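Local coordinates for Lin2004 protein (Listeria innocua, PDB 2HUJ) that is of unknown function but represents a family of bacterial proteins, DUF1798, that adopts a four-helical bundle fold, at residues Leu86-Leu89 with Gln90-Ala94; Asp117-Gln120 with Ser121-Thr125; Asp55-Pro58 with Phe59-Ala63. All blocks are in the same frame, centred on the assembly; numbering follows the deposited sequence.

Contact 1: residues Leu86-Leu89 with Gln90-Ala94; sequences LGEL and QLRQA
Glu-88 and Arg-92 lie side by side on the first turn of helix 88-104, their side chains running the same way and joined by a salt bridge. Both guanidinium bonds converge on one carboxylate oxygen: Glu-88 OE2 takes Arg-92 NE at 2.9 Å on its anti lone pair, and Arg-92 NH2 at 3.0 Å from above the carboxylate plane. OE2 sits almost in the plane of the guanidinium, at the edge formed by NE and NH2, and the two flat groups are turned 53° apart; OE2 alone receives both donors. The other oxygen, OE1, turns to Asn-79 ND2, so the carboxylate is tied to two helices and its rotation is restricted.

A different bond closes the helix start. Gly-87 is the N-cap, and its N donates to Gln-90 OE1 at 2.8 Å. The donor stands above the amide carbonyl plane. This is the N3 half of a capping box; glycine has no side chain to return the other half. Gln-90 reaches back because its CG lies beside its own backbone N (chi1 -78°) and the chain beyond is extended, with NE2 held by Tyr-85 O.

On the flank facing the bundle, Leu-86 crosses Leu-91 at about a right angle, CD1 meeting CD2 at 4.0 Å, while the same CD1 also rests against Gln-90 CB. On the outer side, Leu-89 CG packs obliquely against Gln-93 CD at 3.9 Å.

The inward leucines wedge the helix start between two neighbours: Leu-86 and Leu-91 both touch Val-78 of helix 52-81 and Val-129 of helix 112-137, and Leu-91 also reaches Phe-70 of helix 52-81.

Contact 2: residues Asp117-Gln120 with Ser121-Thr125; sequences DHYQ and STKYT
Tyr-124 lays its ring beside the side chain of Gln-120 one turn earlier, the two pointing the same way. One ring face covers Gln-120 O, which sits 3.1 Å above the plane toward the rim at CG, and the same oxygen accepts the backbone bond from Tyr-124 N. Farther out, Gln-120 CB makes an off-centre CH-pi contact, 4.3 Å from the ring centroid, and the amide CD lies 3.6 Å from Tyr-124 OH, with amide and ring planes 34° apart.

On the adjoining flank Lys-123 turns back toward Tyr-119. Its chain leaves with CG trans to the backbone N and then bends at chi3 (61°), a fold that brings CE and NZ obliquely up to the phenol end; NZ donates to Tyr-119 OH at 2.9 Å. That hydroxyl is also hydrogen-bonded to Glu-34 OE1, which places the ammonium near a carboxylate and probably steadies its charge. A water accepts from both Lys-123 NZ, at 2.7 Å, and Gln-120 NE2, at 2.8 Å, linking the two side-chain pairs.

Tyr-119 stacks on Trp-37, and Lys-123 touches Asn-33 and Glu-34, all on helix 16-45, so this pair works at a helix interface, whereas Tyr-124 is on the exposed side. Both are i to i+4 pairs along one helix of the four-helical bundle that marks this family.

Contact 3: residues Asp55-Pro58 with Phe59-Ala63; sequences DMKP and FVDEA
Lys-57 reaches forward one helical turn to Asp-61, and the shape of its chain decides how they meet. It runs extended as far as CE, then bends at the last torsion (chi4 -72°) so that NZ swings back onto the carboxylate. NZ donates to the syn lone pair of Asp-61 OD2 at 2.8 Å, and Lys-57 CG lies 3.6 Å from the same oxygen, so the aliphatic stem passes close to the carboxylate as the two chains cross. Asp-61 presents the carboxylate by placing CG beside its own backbone N (chi1 -74°), which leaves Asp-61 CG 3.1 Å from Lys-57 O. A water donates to the other oxygen, Asp-61 OD1, at 2.8 Å and accepts a weak bond from Lys-57 NZ.

On another flank the selenomethionine Met-56 and Val-60 lie side by side. Met-56 CG touches Val-60 CG2 at 3.9 Å, and this branch also rests on Met-56 O, while the selenomethionine chain bends near its end. Beyond this pair, Met-56 reaches Phe-50 and Phe-106, and Val-60 meets Val-103 of helix 88-104. Phe-59 sets its CB over Asp-55 O at 3.4 Å but sends its ring away from this turn, edge-to-face with Phe-106 and against Ala-102.

Pro-58 kinks the helix, since its N has no hydrogen to give to the preceding turn, and next to it the bond from Phe-59 N to Asp-55 O is weak. The following turn is firm again: Asp-61 N donates to Lys-57 O at 2.7 Å. A direct ion pair, a water across its second oxygen and this backbone bond thus join Lys-57 to Asp-61 and span Pro-58, where the preceding bond is weak, on a surface where solvent should temper the ionic attraction.

In the fold
Contacts 1 and 2 meet across the interface of helix 88-104 and helix 112-137, their centres 12 Å apart. Ala-94 O and Thr-122 OG1, at 2.9 Å, form a probable hydrogen bond, and beside it the methyl CG2 of Thr-125 packs on Leu-91 CD2 at 3.9 Å and on Ala-94 CB. Contact 3, on helix 52-81, stands apart on the opposite side of the chain's centre: its centre is about 23 Å from that of contact 1 and 20 Å from that of contact 2, with nearest atoms about 9 and 10 Å away. Together they sample three of the four helices; Phe-59 and Lys-123 both touch the fourth, helix 16-45.

Contact 1: residues Leu86-Leu89 with Gln90-Ala94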
ATOM      1  N   LEU A  86      -3.618  -7.612  15.006  1.00 30.02           N
ATOM      2  CA  LEU A  86      -2.964  -7.553  13.691  1.00 27.81           C
ATOM      3  C   LEU A  86      -1.992  -8.692  13.504  1.00 29.53           C
ATOM      4  O   LEU A  86      -1.185  -8.980  14.405  1.00 29.84           O
ATOM      5  CB  LEU A  86      -2.207  -6.258  13.509  1.00 27.71           C
ATOM      6  CG  LEU A  86      -1.582  -5.974  12.145  1.00 32.67           C
ATOM      7  CD1 LEU A  86      -2.604  -5.835  11.037  1.00 30.52           C
ATOM      8  CD2 LEU A  86      -0.802  -4.688  12.272  1.00 33.46           C
ATOM      9  N   GLY A  87      -2.113  -9.341  12.350  1.00 27.50           N
ATOM     10  CA  GLY A  87      -1.231 -10.438  11.988  1.00 27.12           C
ATOM     11  C   GLY A  87      -0.756 -10.427  10.548  1.00 26.51           C
ATOM     12  O   GLY A  87      -0.985  -9.494   9.777  1.00 27.95           O
ATOM     13  N   GLU A  88      -0.098 -11.523  10.178  1.00 26.57           N
ATOM     14  CA  GLU A  88       0.583 -11.630   8.905  1.00 24.30           C
ATOM     15  C   GLU A  88      -0.352 -11.553   7.691  1.00 23.53           C
ATOM     16  O   GLU A  88      -0.071 -10.850   6.740  1.00 26.63           O
ATOM     17  CB  GLU A  88       1.342 -12.965   8.866  1.00 25.24           C
ATOM     18  CG  GLU A  88       2.060 -13.186   7.624  1.00 27.53           C
ATOM     19  CD  GLU A  88       3.141 -14.270   7.680  1.00 26.48           C
ATOM     20  OE1 GLU A  88       3.608 -14.663   8.777  1.00 27.41           O
ATOM     21  OE2 GLU A  88       3.487 -14.723   6.581  1.00 29.87           O
ATOM     22  N   LEU A  89      -1.432 -12.327   7.717  1.00 24.44           N
ATOM     23  CA  LEU A  89      -2.347 -12.390   6.573  1.00 23.86           C
ATOM     24  C   LEU A  89      -2.933 -11.013   6.297  1.00 25.15           C
ATOM     25  O   LEU A  89      -3.005 -10.593   5.168  1.00 24.99           O
ATOM     26  CB  LEU A  89      -3.442 -13.429   6.762  1.00 24.75           C
ATOM     27  CG  LEU A  89      -4.366 -13.579   5.543  1.00 22.43           C
ATOM     28  CD1 LEU A  89      -3.647 -13.962   4.246  1.00 29.99           C
ATOM     29  CD2 LEU A  89      -5.468 -14.565   5.859  1.00 27.70           C
ATOM     30  N   GLN A  90      -3.333 -10.306   7.332  1.00 26.06           N
ATOM     31  CA  GLN A  90      -3.898  -8.960   7.143  1.00 26.65           C
ATOM     32  C   GLN A  90      -2.927  -8.043   6.418  1.00 27.10           C
ATOM     33  O   GLN A  90      -3.293  -7.279   5.532  1.00 27.04           O
ATOM     34  CB  GLN A  90      -4.241  -8.365   8.529  1.00 24.35           C
ATOM     35  CG  GLN A  90      -5.544  -8.883   9.191  1.00 28.10           C
ATOM     36  CD  GLN A  90      -5.548  -8.727  10.700  1.00 31.25           C
ATOM     37  OE1 GLN A  90      -4.801  -9.407  11.425  1.00 29.25           O
ATOM     38  NE2 GLN A  90      -6.351  -7.798  11.188  1.00 30.76           N
ATOM     39  N   LEU A  91      -1.660  -8.102   6.809  1.00 26.10           N
ATOM     40  CA  LEU A  91      -0.650  -7.272   6.180  1.00 26.11           C
ATOM     41  C   LEU A  91      -0.400  -7.710   4.756  1.00 25.92           C
ATOM     42  O   LEU A  91      -0.256  -6.863   3.872  1.00 26.01           O
ATOM     43  CB  LEU A  91       0.646  -7.318   6.977  1.00 27.48           C
ATOM     44  CG  LEU A  91       0.598  -6.650   8.342  1.00 28.79           C
ATOM     45  CD1 LEU A  91       1.942  -6.745   9.048  1.00 29.99           C
ATOM     46  CD2 LEU A  91       0.112  -5.206   8.183  1.00 30.53           C
ATOM     47  N   ARG A  92      -0.358  -9.018   4.501  1.00 26.86           N
ATOM     48  CA  ARG A  92      -0.145  -9.492   3.136  1.00 27.22           C
ATOM     49  C   ARG A  92      -1.290  -9.085   2.209  1.00 26.87           C
ATOM     50  O   ARG A  92      -1.058  -8.715   1.053  1.00 26.15           O
ATOM     51  CB  ARG A  92       0.064 -11.001   3.101  1.00 27.91           C
ATOM     52  CG  ARG A  92       1.387 -11.470   3.701  1.00 27.13           C
ATOM     53  CD  ARG A  92       1.628 -12.923   3.513  1.00 30.20           C
ATOM     54  NE  ARG A  92       2.869 -13.389   4.136  1.00 29.53           N
ATOM     55  CZ  ARG A  92       4.091 -13.189   3.670  1.00 36.49           C
ATOM     56  NH1 ARG A  92       4.285 -12.523   2.553  1.00 35.46           N
ATOM     57  NH2 ARG A  92       5.137 -13.646   4.357  1.00 35.29           N
ATOM     58  N   GLN A  93      -2.513  -9.142   2.720  1.00 25.93           N
ATOM     59  CA  GLN A  93      -3.682  -8.766   1.934  1.00 27.70           C
ATOM     60  C   GLN A  93      -3.683  -7.277   1.631  1.00 26.81           C
ATOM     61  O   GLN A  93      -4.007  -6.882   0.496  1.00 26.04           O
ATOM     62  CB  GLN A  93      -4.996  -9.254   2.577  1.00 27.02           C
ATOM     63  CG  GLN A  93      -5.109 -10.745   2.560  1.00 29.47           C
ATOM     64  CD  GLN A  93      -6.355 -11.215   3.214  1.00 37.79           C
ATOM     65  OE1 GLN A  93      -6.800 -10.645   4.187  1.00 38.54           O
ATOM     66  NE2 GLN A  93      -6.905 -12.263   2.715  1.00 30.42           N
ATOM     67  N   ALA A  94      -3.270  -6.460   2.595  1.00 26.41           N
ATOM     68  CA  ALA A  94      -3.131  -5.019   2.384  1.00 27.51           C
ATOM     69  C   ALA A  94      -2.179  -4.749   1.217  1.00 29.21           C
ATOM     70  O   ALA A  94      -2.470  -3.911   0.325  1.00 30.85           O
ATOM     71  CB  ALA A  94      -2.663  -4.324   3.654  1.00 28.91           C
TER

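Contact 2: residues Asp117-Gln120 with Ser121-Thr125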
ATOM      1  N   ASP A 117     -13.115  -0.093  -2.115  1.00 27.12           N
ATOM      2  CA  ASP A 117     -13.002  -0.991  -0.968  1.00 25.99           C
ATOM      3  C   ASP A 117     -11.585  -1.491  -0.771  1.00 26.76           C
ATOM      4  O   ASP A 117     -11.127  -1.621   0.361  1.00 25.98           O
ATOM      5  CB  ASP A 117     -13.981  -2.157  -1.063  1.00 27.39           C
ATOM      6  CG  ASP A 117     -15.444  -1.749  -0.832  1.00 29.12           C
ATOM      7  OD1 ASP A 117     -15.767  -0.629  -0.345  1.00 24.30           O
ATOM      8  OD2 ASP A 117     -16.318  -2.596  -1.134  1.00 26.44           O
ATOM      9  N   HIS A 118     -10.900  -1.755  -1.885  1.00 23.62           N
ATOM     10  CA  HIS A 118      -9.466  -2.138  -1.846  1.00 26.30           C
ATOM     11  C   HIS A 118      -8.575  -1.014  -1.397  1.00 27.35           C
ATOM     12  O   HIS A 118      -7.659  -1.215  -0.570  1.00 28.40           O
ATOM     13  CB  HIS A 118      -9.061  -2.700  -3.175  1.00 25.63           C
ATOM     14  CG  HIS A 118      -9.567  -4.088  -3.379  1.00 27.29           C
ATOM     15  ND1 HIS A 118     -10.903  -4.354  -3.616  1.00 30.13           N
ATOM     16  CD2 HIS A 118      -8.964  -5.295  -3.208  1.00 29.72           C
ATOM     17  CE1 HIS A 118     -11.083  -5.669  -3.678  1.00 34.35           C
ATOM     18  NE2 HIS A 118      -9.923  -6.263  -3.435  1.00 30.32           N
ATOM     19  N   TYR A 119      -8.808   0.169  -1.955  1.00 25.55           N
ATOM     20  CA  TYR A 119      -8.043   1.356  -1.553  1.00 25.04           C
ATOM     21  C   TYR A 119      -8.217   1.623  -0.057  1.00 25.63           C
ATOM     22  O   TYR A 119      -7.243   1.846   0.676  1.00 25.57           O
ATOM     23  CB  TYR A 119      -8.510   2.583  -2.376  1.00 26.22           C
ATOM     24  CG  TYR A 119      -8.171   3.943  -1.761  1.00 25.08           C
ATOM     25  CD1 TYR A 119      -6.849   4.389  -1.671  1.00 25.92           C
ATOM     26  CD2 TYR A 119      -9.169   4.788  -1.318  1.00 28.65           C
ATOM     27  CE1 TYR A 119      -6.554   5.640  -1.130  1.00 27.48           C
ATOM     28  CE2 TYR A 119      -8.881   6.018  -0.773  1.00 29.94           C
ATOM     29  CZ  TYR A 119      -7.562   6.429  -0.669  1.00 28.59           C
ATOM     30  OH  TYR A 119      -7.319   7.661  -0.115  1.00 28.41           O
ATOM     31  N   GLN A 120      -9.457   1.616   0.416  1.00 24.67           N
ATOM     32  CA  GLN A 120      -9.716   1.967   1.821  1.00 23.12           C
ATOM     33  C   GLN A 120      -9.204   0.912   2.791  1.00 25.25           C
ATOM     34  O   GLN A 120      -8.677   1.249   3.860  1.00 24.93           O
ATOM     35  CB  GLN A 120     -11.205   2.213   2.047  1.00 24.17           C
ATOM     36  CG  GLN A 120     -11.657   3.502   1.394  1.00 23.26           C
ATOM     37  CD  GLN A 120     -13.054   3.963   1.745  1.00 27.20           C
ATOM     38  OE1 GLN A 120     -14.010   3.168   1.826  1.00 29.70           O
ATOM     39  NE2 GLN A 120     -13.205   5.289   1.883  1.00 26.24           N
ATOM     40  N   SER A 121      -9.343  -0.361   2.428  1.00 23.68           N
ATOM     41  CA  SER A 121      -8.882  -1.446   3.290  1.00 22.71           C
ATOM     42  C   SER A 121      -7.380  -1.285   3.563  1.00 24.50           C
ATOM     43  O   SER A 121      -6.928  -1.350   4.704  1.00 25.86           O
ATOM     44  CB  SER A 121      -9.165  -2.807   2.643  1.00 24.98           C
ATOM     45  OG  SER A 121      -8.632  -3.856   3.432  1.00 26.75           O
ATOM     46  N   THR A 122      -6.598  -1.091   2.509  1.00 24.70           N
ATOM     47  CA  THR A 122      -5.176  -0.834   2.672  1.00 25.35           C
ATOM     48  C   THR A 122      -4.874   0.381   3.503  1.00 27.61           C
ATOM     49  O   THR A 122      -4.013   0.346   4.398  1.00 24.33           O
ATOM     50  CB  THR A 122      -4.499  -0.710   1.294  1.00 27.54           C
ATOM     51  OG1 THR A 122      -4.634  -1.965   0.614  1.00 29.04           O
ATOM     52  CG2 THR A 122      -3.034  -0.403   1.462  1.00 27.12           C
ATOM     53  N   LYS A 123      -5.590   1.461   3.229  1.00 26.05           N
ATOM     54  CA  LYS A 123      -5.374   2.688   3.951  1.00 26.39           C
ATOM     55  C   LYS A 123      -5.621   2.491   5.443  1.00 24.81           C
ATOM     56  O   LYS A 123      -4.836   2.948   6.261  1.00 23.85           O
ATOM     57  CB  LYS A 123      -6.263   3.807   3.394  1.00 26.18           C
ATOM     58  CG  LYS A 123      -6.070   5.165   4.101  1.00 27.21           C
ATOM     59  CD  LYS A 123      -6.642   6.382   3.318  1.00 31.53           C
ATOM     60  CE  LYS A 123      -8.132   6.316   3.076  1.00 39.96           C
ATOM     61  NZ  LYS A 123      -8.680   7.601   2.446  1.00 37.44           N
ATOM     62  N   TYR A 124      -6.692   1.795   5.781  1.00 24.44           N
ATOM     63  CA  TYR A 124      -7.041   1.481   7.178  1.00 24.09           C
ATOM     64  C   TYR A 124      -5.966   0.679   7.887  1.00 25.35           C
ATOM     65  O   TYR A 124      -5.485   1.066   8.954  1.00 26.62           O
ATOM     66  CB  TYR A 124      -8.421   0.827   7.277  1.00 28.03           C
ATOM     67  CG  TYR A 124      -9.566   1.695   6.775  1.00 28.94           C
ATOM     68  CD1 TYR A 124      -9.448   3.106   6.679  1.00 31.29           C
ATOM     69  CD2 TYR A 124     -10.760   1.128   6.381  1.00 23.10           C
ATOM     70  CE1 TYR A 124     -10.492   3.892   6.173  1.00 33.97           C
ATOM     71  CE2 TYR A 124     -11.819   1.902   5.911  1.00 26.66           C
ATOM     72  CZ  TYR A 124     -11.681   3.279   5.804  1.00 31.23           C
ATOM     73  OH  TYR A 124     -12.762   3.981   5.324  1.00 33.71           O
ATOM     74  N   THR A 125      -5.537  -0.393   7.269  1.00 23.01           N
ATOM     75  CA  THR A 125      -4.548  -1.283   7.871  1.00 26.40           C
ATOM     76  C   THR A 125      -3.213  -0.567   8.062  1.00 25.92           C
ATOM     77  O   THR A 125      -2.586  -0.664   9.121  1.00 26.12           O
ATOM     78  CB  THR A 125      -4.376  -2.525   7.001  1.00 27.41           C
ATOM     79  OG1 THR A 125      -5.625  -3.248   6.942  1.00 30.00           O
ATOM     80  CG2 THR A 125      -3.257  -3.442   7.542  1.00 27.46           C
TER
HETATM   81  O   HOH W   1     -11.312   7.318   2.124  1.00 39.35           O

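Contact 3: residues Asp55-Pro58 with Phe59-Ala63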
ATOM      1  N   ASP A  55       4.579   2.932 -19.388  1.00 29.86           N
ATOM      2  CA  ASP A  55       3.731   3.474 -18.316  1.00 28.85           C
ATOM      3  C   ASP A  55       3.346   2.471 -17.222  1.00 28.54           C
ATOM      4  O   ASP A  55       3.644   2.693 -16.049  1.00 28.98           O
ATOM      5  CB  ASP A  55       2.462   4.059 -18.934  1.00 28.11           C
ATOM      6  CG  ASP A  55       2.763   5.129 -19.973  1.00 31.86           C
ATOM      7  OD1 ASP A  55       3.590   6.025 -19.674  1.00 33.26           O
ATOM      8  OD2 ASP A  55       2.220   5.066 -21.099  1.00 28.26           O
HETATM    9  N   MSE A  56       2.692   1.378 -17.614  1.00 26.26           N
HETATM   10  CA  MSE A  56       2.170   0.427 -16.637  1.00 25.94           C
HETATM   11  C   MSE A  56       3.261  -0.340 -15.897  1.00 25.92           C
HETATM   12  O   MSE A  56       3.238  -0.356 -14.663  1.00 27.55           O
HETATM   13  CB  MSE A  56       1.203  -0.575 -17.279  1.00 26.45           C
HETATM   14  CG  MSE A  56       0.579  -1.591 -16.290  1.00 25.20           C
HETATM   15 SE   MSE A  56      -0.686  -2.772 -17.148  0.75 27.41          SE
HETATM   16  CE  MSE A  56      -2.306  -1.699 -16.942  1.00 31.13           C
ATOM     17  N   LYS A  57       4.163  -1.016 -16.613  1.00 26.81           N
ATOM     18  CA  LYS A  57       5.156  -1.857 -15.933  1.00 27.13           C
ATOM     19  C   LYS A  57       5.978  -1.095 -14.876  1.00 28.50           C
ATOM     20  O   LYS A  57       6.128  -1.569 -13.752  1.00 29.08           O
ATOM     21  CB  LYS A  57       6.044  -2.583 -16.937  1.00 29.77           C
ATOM     22  CG  LYS A  57       7.030  -3.559 -16.312  1.00 35.83           C
ATOM     23  CD  LYS A  57       7.989  -4.085 -17.357  1.00 40.44           C
ATOM     24  CE  LYS A  57       9.017  -4.966 -16.704  1.00 45.55           C
ATOM     25  NZ  LYS A  57       9.994  -4.204 -15.893  1.00 43.26           N
ATOM     26  N   PRO A  58       6.504   0.073 -15.223  1.00 28.97           N
ATOM     27  CA  PRO A  58       7.268   0.838 -14.231  1.00 27.52           C
ATOM     28  C   PRO A  58       6.429   1.225 -12.999  1.00 29.24           C
ATOM     29  O   PRO A  58       6.923   1.203 -11.879  1.00 28.27           O
ATOM     30  CB  PRO A  58       7.695   2.078 -15.011  1.00 28.66           C
ATOM     31  CG  PRO A  58       7.702   1.590 -16.462  1.00 30.92           C
ATOM     32  CD  PRO A  58       6.524   0.718 -16.551  1.00 29.45           C
ATOM     33  N   PHE A  59       5.177   1.582 -13.234  1.00 27.96           N
ATOM     34  CA  PHE A  59       4.279   1.947 -12.135  1.00 27.24           C
ATOM     35  C   PHE A  59       4.026   0.739 -11.238  1.00 26.97           C
ATOM     36  O   PHE A  59       4.106   0.829 -10.008  1.00 28.73           O
ATOM     37  CB  PHE A  59       2.971   2.513 -12.677  1.00 27.34           C
ATOM     38  CG  PHE A  59       2.072   3.117 -11.620  1.00 26.91           C
ATOM     39  CD1 PHE A  59       2.223   4.448 -11.236  1.00 28.44           C
ATOM     40  CD2 PHE A  59       1.078   2.368 -11.023  1.00 28.51           C
ATOM     41  CE1 PHE A  59       1.390   5.026 -10.294  1.00 31.15           C
ATOM     42  CE2 PHE A  59       0.222   2.944 -10.062  1.00 28.96           C
ATOM     43  CZ  PHE A  59       0.382   4.270  -9.691  1.00 28.14           C
ATOM     44  N   VAL A  60       3.685  -0.389 -11.849  1.00 24.92           N
ATOM     45  CA  VAL A  60       3.389  -1.604 -11.105  1.00 26.05           C
ATOM     46  C   VAL A  60       4.655  -2.128 -10.390  1.00 28.07           C
ATOM     47  O   VAL A  60       4.596  -2.547  -9.231  1.00 28.10           O
ATOM     48  CB  VAL A  60       2.739  -2.673 -11.987  1.00 29.36           C
ATOM     49  CG1 VAL A  60       2.552  -3.971 -11.209  1.00 29.82           C
ATOM     50  CG2 VAL A  60       1.367  -2.163 -12.491  1.00 26.79           C
ATOM     51  N   ASP A  61       5.797  -2.069 -11.081  1.00 27.57           N
ATOM     52  CA  ASP A  61       7.070  -2.426 -10.460  1.00 26.69           C
ATOM     53  C   ASP A  61       7.392  -1.587  -9.209  1.00 26.06           C
ATOM     54  O   ASP A  61       7.829  -2.116  -8.219  1.00 29.36           O
ATOM     55  CB  ASP A  61       8.236  -2.243 -11.438  1.00 27.78           C
ATOM     56  CG  ASP A  61       8.318  -3.326 -12.524  1.00 30.36           C
ATOM     57  OD1 ASP A  61       7.636  -4.367 -12.438  1.00 31.60           O
ATOM     58  OD2 ASP A  61       9.160  -3.120 -13.442  1.00 34.12           O
ATOM     59  N   GLU A  62       7.213  -0.280  -9.272  1.00 27.39           N
ATOM     60  CA  GLU A  62       7.458   0.571  -8.108  1.00 30.43           C
ATOM     61  C   GLU A  62       6.485   0.197  -6.956  1.00 29.77           C
ATOM     62  O   GLU A  62       6.885   0.092  -5.801  1.00 28.50           O
ATOM     63  CB  GLU A  62       7.338   2.043  -8.520  1.00 28.95           C
ATOM     64  CG  GLU A  62       7.187   3.076  -7.396  1.00 29.48           C
ATOM     65  CD  GLU A  62       8.385   3.161  -6.496  1.00 39.71           C
ATOM     66  OE1 GLU A  62       9.459   2.612  -6.867  1.00 36.27           O
ATOM     67  OE2 GLU A  62       8.253   3.761  -5.404  1.00 39.37           O
ATOM     68  N   ALA A  63       5.206  -0.015  -7.272  1.00 28.85           N
ATOM     69  CA  ALA A  63       4.268  -0.510  -6.266  1.00 28.25           C
ATOM     70  C   ALA A  63       4.711  -1.825  -5.604  1.00 30.88           C
ATOM     71  O   ALA A  63       4.653  -1.969  -4.370  1.00 29.99           O
ATOM     72  CB  ALA A  63       2.858  -0.665  -6.867  1.00 26.41           C
TER
HETATM   73  O   HOH W   2       9.057  -6.375 -13.756  1.00 42.18           O